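Local coordinates for endoglucanase A (Clostridium acetobutylicum, PDB 3IK2), which probably hydrolyses internal beta-1,4-glucosidic bonds in cellulose and related glucans, as a family 44 glycoside hydrolase, at residues 405-419 and 430-444. Residues are numbered along the deposited sequence; the frame is centred on the assembly and turned at random.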
loop_
_atom_site.group_PDB
_atom_site.type_symbol
_atom_site.label_atom_id
_atom_site.label_comp_id
_atom_site.label_asym_id
_atom_site.label_seq_id
_atom_site.Cartn_x
_atom_site.Cartn_y
_atom_site.Cartn_z
ATOM N N TYR A 405 13.847 -4.384 14.685
ATOM C CA TYR A 405 13.338 -4.821 15.991
ATOM C C TYR A 405 14.358 -4.610 17.114
ATOM O O TYR A 405 13.987 -4.393 18.265
ATOM C CB TYR A 405 12.889 -6.274 15.937
ATOM C CG TYR A 405 13.939 -7.220 15.400
ATOM C CD1 TYR A 405 14.812 -7.874 16.253
ATOM C CD2 TYR A 405 14.054 -7.466 14.045
ATOM C CE1 TYR A 405 15.768 -8.751 15.759
ATOM C CE2 TYR A 405 15.005 -8.346 13.554
ATOM C CZ TYR A 405 15.850 -8.980 14.415
ATOM O OH TYR A 405 16.812 -9.836 13.918
ATOM N N ASP A 406 15.639 -4.671 16.767
ATOM C CA ASP A 406 16.696 -4.561 17.761
ATOM C C ASP A 406 17.355 -3.184 17.758
ATOM O O ASP A 406 18.340 -2.975 18.462
ATOM C CB ASP A 406 17.743 -5.659 17.547
ATOM C CG ASP A 406 18.465 -5.513 16.227
ATOM O OD1 ASP A 406 18.173 -4.515 15.508
ATOM O OD2 ASP A 406 19.298 -6.410 15.905
ATOM N N GLY A 407 16.824 -2.247 16.967
ATOM C CA GLY A 407 17.413 -0.909 16.872
ATOM C C GLY A 407 18.711 -0.882 16.078
ATOM O O GLY A 407 19.378 0.152 15.994
ATOM N N ASN A 408 19.070 -2.022 15.491
ATOM C CA ASN A 408 20.280 -2.141 14.684
ATOM C C ASN A 408 19.940 -2.488 13.250
ATOM O O ASN A 408 20.781 -2.995 12.516
ATOM C CB ASN A 408 21.207 -3.205 15.266
ATOM C CG ASN A 408 21.801 -2.796 16.610
ATOM O OD1 ASN A 408 21.870 -3.610 17.538
ATOM N ND2 ASN A 408 22.225 -1.528 16.727
ATOM N N ASN A 409 18.691 -2.217 12.866
ATOM C CA ASN A 409 18.196 -2.524 11.522
ATOM C C ASN A 409 18.450 -3.981 11.052
ATOM O O ASN A 409 18.664 -4.233 9.865
ATOM C CB ASN A 409 18.692 -1.476 10.500
ATOM C CG ASN A 409 18.108 -0.088 10.750
ATOM O OD1 ASN A 409 18.842 0.874 10.965
ATOM N ND2 ASN A 409 16.792 0.025 10.716
ATOM N N SER A 410 18.455 -4.917 12.003
ATOM C CA SER A 410 18.272 -6.339 11.693
ATOM C C SER A 410 16.852 -6.498 11.144
ATOM O O SER A 410 15.899 -5.861 11.627
ATOM C CB SER A 410 18.398 -7.239 12.930
ATOM O OG SER A 410 19.609 -7.072 13.620
ATOM N N LYS A 411 16.707 -7.349 10.149
ATOM C CA LYS A 411 15.429 -7.441 9.481
ATOM C C LYS A 411 14.875 -8.845 9.329
ATOM O O LYS A 411 15.578 -9.841 9.495
ATOM C CB LYS A 411 15.491 -6.745 8.126
ATOM C CG LYS A 411 16.633 -7.148 7.251
ATOM C CD LYS A 411 16.784 -6.115 6.176
ATOM C CE LYS A 411 17.058 -6.764 4.833
ATOM N NZ LYS A 411 18.330 -7.534 4.843
ATOM N N TYR A 412 13.590 -8.882 9.046
ATOM C CA TYR A 412 12.848 -10.082 8.713
ATOM C C TYR A 412 13.452 -10.780 7.479
ATOM O O TYR A 412 14.216 -10.164 6.723
ATOM C CB TYR A 412 11.375 -9.683 8.501
ATOM C CG TYR A 412 10.424 -10.846 8.595
ATOM C CD1 TYR A 412 10.298 -11.559 9.775
ATOM C CD2 TYR A 412 9.683 -11.251 7.490
ATOM C CE1 TYR A 412 9.461 -12.647 9.871
ATOM C CE2 TYR A 412 8.823 -12.341 7.581
ATOM C CZ TYR A 412 8.712 -13.018 8.780
ATOM O OH TYR A 412 7.880 -14.097 8.886
ATOM N N GLY A 413 13.144 -12.059 7.286
ATOM C CA GLY A 413 13.654 -12.824 6.133
ATOM C C GLY A 413 12.996 -12.421 4.815
ATOM O O GLY A 413 11.993 -11.747 4.813
ATOM N N ASP A 414 13.564 -12.859 3.703
ATOM C CA ASP A 414 13.089 -12.530 2.370
ATOM C C ASP A 414 12.269 -13.669 1.761
ATOM O O ASP A 414 11.736 -13.537 0.667
ATOM C CB ASP A 414 14.273 -12.177 1.455
ATOM C CG ASP A 414 15.305 -13.302 1.355
ATOM O OD1 ASP A 414 15.091 -14.412 1.893
ATOM O OD2 ASP A 414 16.359 -13.083 0.734
ATOM N N THR A 415 12.161 -14.788 2.475
ATOM C CA THR A 415 11.432 -15.955 1.953
ATOM C C THR A 415 10.468 -16.475 2.991
ATOM O O THR A 415 10.902 -16.984 4.013
ATOM C CB THR A 415 12.392 -17.104 1.562
ATOM O OG1 THR A 415 13.537 -16.562 0.901
ATOM C CG2 THR A 415 11.705 -18.123 0.649
ATOM N N ASP A 416 9.170 -16.352 2.723
ATOM C CA ASP A 416 8.146 -16.877 3.615
ATOM C C ASP A 416 8.118 -18.400 3.495
ATOM O O ASP A 416 8.272 -18.932 2.405
ATOM C CB ASP A 416 6.771 -16.296 3.260
ATOM C CG ASP A 416 5.642 -16.925 4.059
ATOM O OD1 ASP A 416 4.909 -17.749 3.484
ATOM O OD2 ASP A 416 5.497 -16.617 5.265
ATOM N N VAL A 417 7.939 -19.087 4.621
ATOM C CA VAL A 417 7.853 -20.541 4.627
ATOM C C VAL A 417 6.632 -20.971 5.406
ATOM O O VAL A 417 6.062 -20.187 6.159
ATOM C CB VAL A 417 9.159 -21.246 5.164
ATOM C CG1 VAL A 417 10.432 -20.809 4.346
ATOM C CG2 VAL A 417 9.362 -21.001 6.646
ATOM N N LYS A 418 6.221 -22.218 5.192
ATOM C CA LYS A 418 5.124 -22.839 5.911
ATOM C C LYS A 418 5.190 -22.607 7.420
ATOM O O LYS A 418 6.152 -22.983 8.063
ATOM C CB LYS A 418 5.100 -24.340 5.629
ATOM C CG LYS A 418 4.051 -25.071 6.454
ATOM C CD LYS A 418 3.950 -26.512 5.988
ATOM C CE LYS A 418 3.252 -27.389 7.034
ATOM N NZ LYS A 418 3.062 -28.788 6.505
ATOM N N CYS A 419 4.135 -22.006 7.962
ATOM C CA CYS A 419 4.055 -21.677 9.358
ATOM C C CYS A 419 2.587 -21.692 9.725
ATOM O O CYS A 419 1.895 -20.670 9.625
ATOM C CB CYS A 419 4.661 -20.306 9.633
ATOM S SG CYS A 419 4.907 -19.975 11.382
ATOM N N TYR A 430 3.968 -16.094 11.340
ATOM C CA TYR A 430 4.662 -16.023 10.052
ATOM C C TYR A 430 6.086 -16.471 10.301
ATOM O O TYR A 430 6.673 -16.112 11.304
ATOM C CB TYR A 430 4.587 -14.577 9.441
ATOM C CG TYR A 430 3.135 -14.097 9.293
ATOM C CD1 TYR A 430 2.343 -14.536 8.239
ATOM C CD2 TYR A 430 2.540 -13.257 10.254
ATOM C CE1 TYR A 430 1.007 -14.150 8.124
ATOM C CE2 TYR A 430 1.222 -12.849 10.135
ATOM C CZ TYR A 430 0.461 -13.309 9.075
ATOM O OH TYR A 430 -0.854 -12.923 8.940
ATOM N N ALA A 431 6.622 -17.286 9.410
ATOM C CA ALA A 431 8.038 -17.675 9.468
ATOM C C ALA A 431 8.711 -17.346 8.162
ATOM O O ALA A 431 8.092 -17.463 7.089
ATOM C CB ALA A 431 8.179 -19.173 9.791
ATOM N N SER A 432 9.967 -16.925 8.237
ATOM C CA SER A 432 10.740 -16.652 7.036
ATOM C C SER A 432 12.188 -17.134 7.142
ATOM O O SER A 432 12.785 -17.217 8.239
ATOM C CB SER A 432 10.735 -15.154 6.692
ATOM O OG SER A 432 11.397 -14.422 7.699
ATOM N N VAL A 433 12.762 -17.419 5.982
ATOM C CA VAL A 433 14.182 -17.737 5.917
ATOM C C VAL A 433 14.832 -16.607 5.094
ATOM O O VAL A 433 14.135 -15.831 4.467
ATOM C CB VAL A 433 14.386 -19.218 5.416
ATOM C CG1 VAL A 433 15.651 -19.383 4.698
ATOM C CG2 VAL A 433 14.311 -20.210 6.600
ATOM N N THR A 434 16.152 -16.481 5.150
ATOM C CA THR A 434 16.877 -15.441 4.428
ATOM C C THR A 434 17.732 -16.159 3.373
ATOM O O THR A 434 18.571 -17.007 3.715
ATOM C CB THR A 434 17.720 -14.581 5.415
ATOM O OG1 THR A 434 16.858 -14.020 6.424
ATOM C CG2 THR A 434 18.474 -13.457 4.696
ATOM N N SER A 435 17.487 -15.844 2.100
ATOM C CA SER A 435 18.042 -16.610 0.968
ATOM C C SER A 435 19.571 -16.709 0.919
ATOM O O SER A 435 20.108 -17.700 0.424
ATOM C CB SER A 435 17.550 -16.036 -0.348
ATOM O OG SER A 435 18.029 -14.708 -0.467
ATOM N N ASN A 436 20.269 -15.705 1.432
ATOM C CA ASN A 436 21.717 -15.792 1.548
ATOM C C ASN A 436 22.298 -15.908 2.975
ATOM O O ASN A 436 23.505 -15.747 3.179
ATOM C CB ASN A 436 22.393 -14.675 0.746
ATOM C CG ASN A 436 21.898 -13.291 1.119
ATOM O OD1 ASN A 436 21.475 -13.040 2.257
ATOM N ND2 ASN A 436 21.976 -12.357 0.145
ATOM N N ASP A 437 21.458 -16.191 3.961
ATOM C CA ASP A 437 21.965 -16.501 5.312
ATOM C C ASP A 437 21.201 -17.643 5.981
ATOM O O ASP A 437 20.227 -17.399 6.695
ATOM C CB ASP A 437 21.978 -15.267 6.240
ATOM C CG ASP A 437 22.553 -15.593 7.628
ATOM O OD1 ASP A 437 23.237 -16.634 7.729
ATOM O OD2 ASP A 437 22.329 -14.829 8.603
ATOM N N GLY A 438 21.662 -18.872 5.754
ATOM C CA GLY A 438 21.045 -20.074 6.334
ATOM C C GLY A 438 21.124 -20.234 7.847
ATOM O O GLY A 438 20.354 -21.004 8.433
ATOM N N ASN A 439 22.029 -19.492 8.488
ATOM C CA ASN A 439 22.157 -19.510 9.942
ATOM C C ASN A 439 20.858 -19.177 10.701
ATOM O O ASN A 439 20.698 -19.612 11.843
ATOM C CB ASN A 439 23.321 -18.620 10.432
ATOM C CG ASN A 439 23.675 -18.846 11.929
ATOM O OD1 ASN A 439 23.985 -19.965 12.370
ATOM N ND2 ASN A 439 23.666 -17.768 12.695
ATOM N N LYS A 440 19.928 -18.458 10.057
ATOM C CA LYS A 440 18.770 -17.921 10.788
ATOM C C LYS A 440 17.341 -18.064 10.224
ATOM O O LYS A 440 17.100 -18.004 9.022
ATOM C CB LYS A 440 19.023 -16.469 11.167
ATOM C CG LYS A 440 18.604 -15.482 10.155
ATOM C CD LYS A 440 18.602 -14.171 10.852
ATOM C CE LYS A 440 18.726 -13.094 9.846
ATOM N NZ LYS A 440 18.418 -11.848 10.519
ATOM N N MET A 441 16.403 -18.202 11.146
ATOM C CA MET A 441 14.992 -18.176 10.845
ATOM C C MET A 441 14.309 -17.095 11.675
ATOM O O MET A 441 14.626 -16.917 12.849
ATOM C CB MET A 441 14.341 -19.541 11.113
ATOM C CG MET A 441 12.829 -19.432 11.047
ATOM S SD MET A 441 11.899 -20.906 11.255
ATOM C CE MET A 441 12.753 -21.773 12.546
ATOM N N ASP A 442 13.373 -16.381 11.047
ATOM C CA ASP A 442 12.668 -15.266 11.673
ATOM C C ASP A 442 11.218 -15.637 11.778
ATOM O O ASP A 442 10.650 -16.172 10.825
ATOM C CB ASP A 442 12.819 -13.980 10.865
ATOM C CG ASP A 442 14.198 -13.376 11.005
ATOM O OD1 ASP A 442 14.465 -12.665 11.993
ATOM O OD2 ASP A 442 15.020 -13.634 10.112
ATOM N N ILE A 443 10.636 -15.404 12.955
ATOM C CA ILE A 443 9.252 -15.776 13.186
ATOM C C ILE A 443 8.535 -14.575 13.785
ATOM O O ILE A 443 9.031 -13.960 14.728
ATOM C CB ILE A 443 9.122 -17.016 14.101
ATOM C CG1 ILE A 443 9.997 -18.166 13.593
ATOM C CG2 ILE A 443 7.686 -17.493 14.156
ATOM C CD1 ILE A 443 10.251 -19.260 14.636
ATOM N N ILE A 444 7.386 -14.231 13.213
ATOM C CA ILE A 444 6.468 -13.276 13.847
ATOM C C ILE A 444 5.343 -14.049 14.497
ATOM O O ILE A 444 4.687 -14.889 13.856
ATOM C CB ILE A 444 5.867 -12.247 12.832
ATOM C CG1 ILE A 444 6.970 -11.512 12.088
ATOM C CG2 ILE A 444 4.918 -11.223 13.545
ATOM C CD1 ILE A 444 7.816 -10.595 12.967
HETATM O O HOH W 1 17.092 -11.306 7.228
HETATM O O HOH W 2 18.797 -9.043 9.864
HETATM O O HOH W 3 4.550 -18.119 6.978
#
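The ring of Y412 rests with one face on S432, whose OG sits 3.1 Å above the ring plane, over its centre. Obliquely to the ring come D442 CB and I444 CG1, the latter 3.5 Å from Y412 CE1, while Y402 of helix 393-403 meets it edge-to-face. With CG anti to the backbone N (chi1 -161°), the side chain carries the ring back to 430-444, although the CB points away from that segment. A small serine suits this place: it leaves room for the ring, and its OG also accepts a weak bond from G413 N. G413, with no side chain, lets the backbone run close to S432 OG and V433 O, its CA 3.4 Å from T434 OG1.

A second flat group, the D414 carboxylate, grips the start of the turn T434-D437. On the syn side, slightly out of plane, D414 OD1 receives S435 N at 2.8 Å and D414 OD2 receives S435 OG at 2.6 Å; T415 OG1 reaches OD1 from above the plane. Two acceptor oxygens on a short stem let aspartate hold both the backbone N-H and the hydroxyl of S435.

Between the strands, T415 N donates to V433 O, V433 N returns a bond to T415 O at 2.7 Å, and V417 N donates to A431 O. The small A431 CB packs against C419 CB and V417 CG2. D414 and T415 both face V433, a classic beta bulge at the entry to the antiparallel hairpin 415-421/427-433, which belongs to the beta-sheet domain beside the TIM-like barrel.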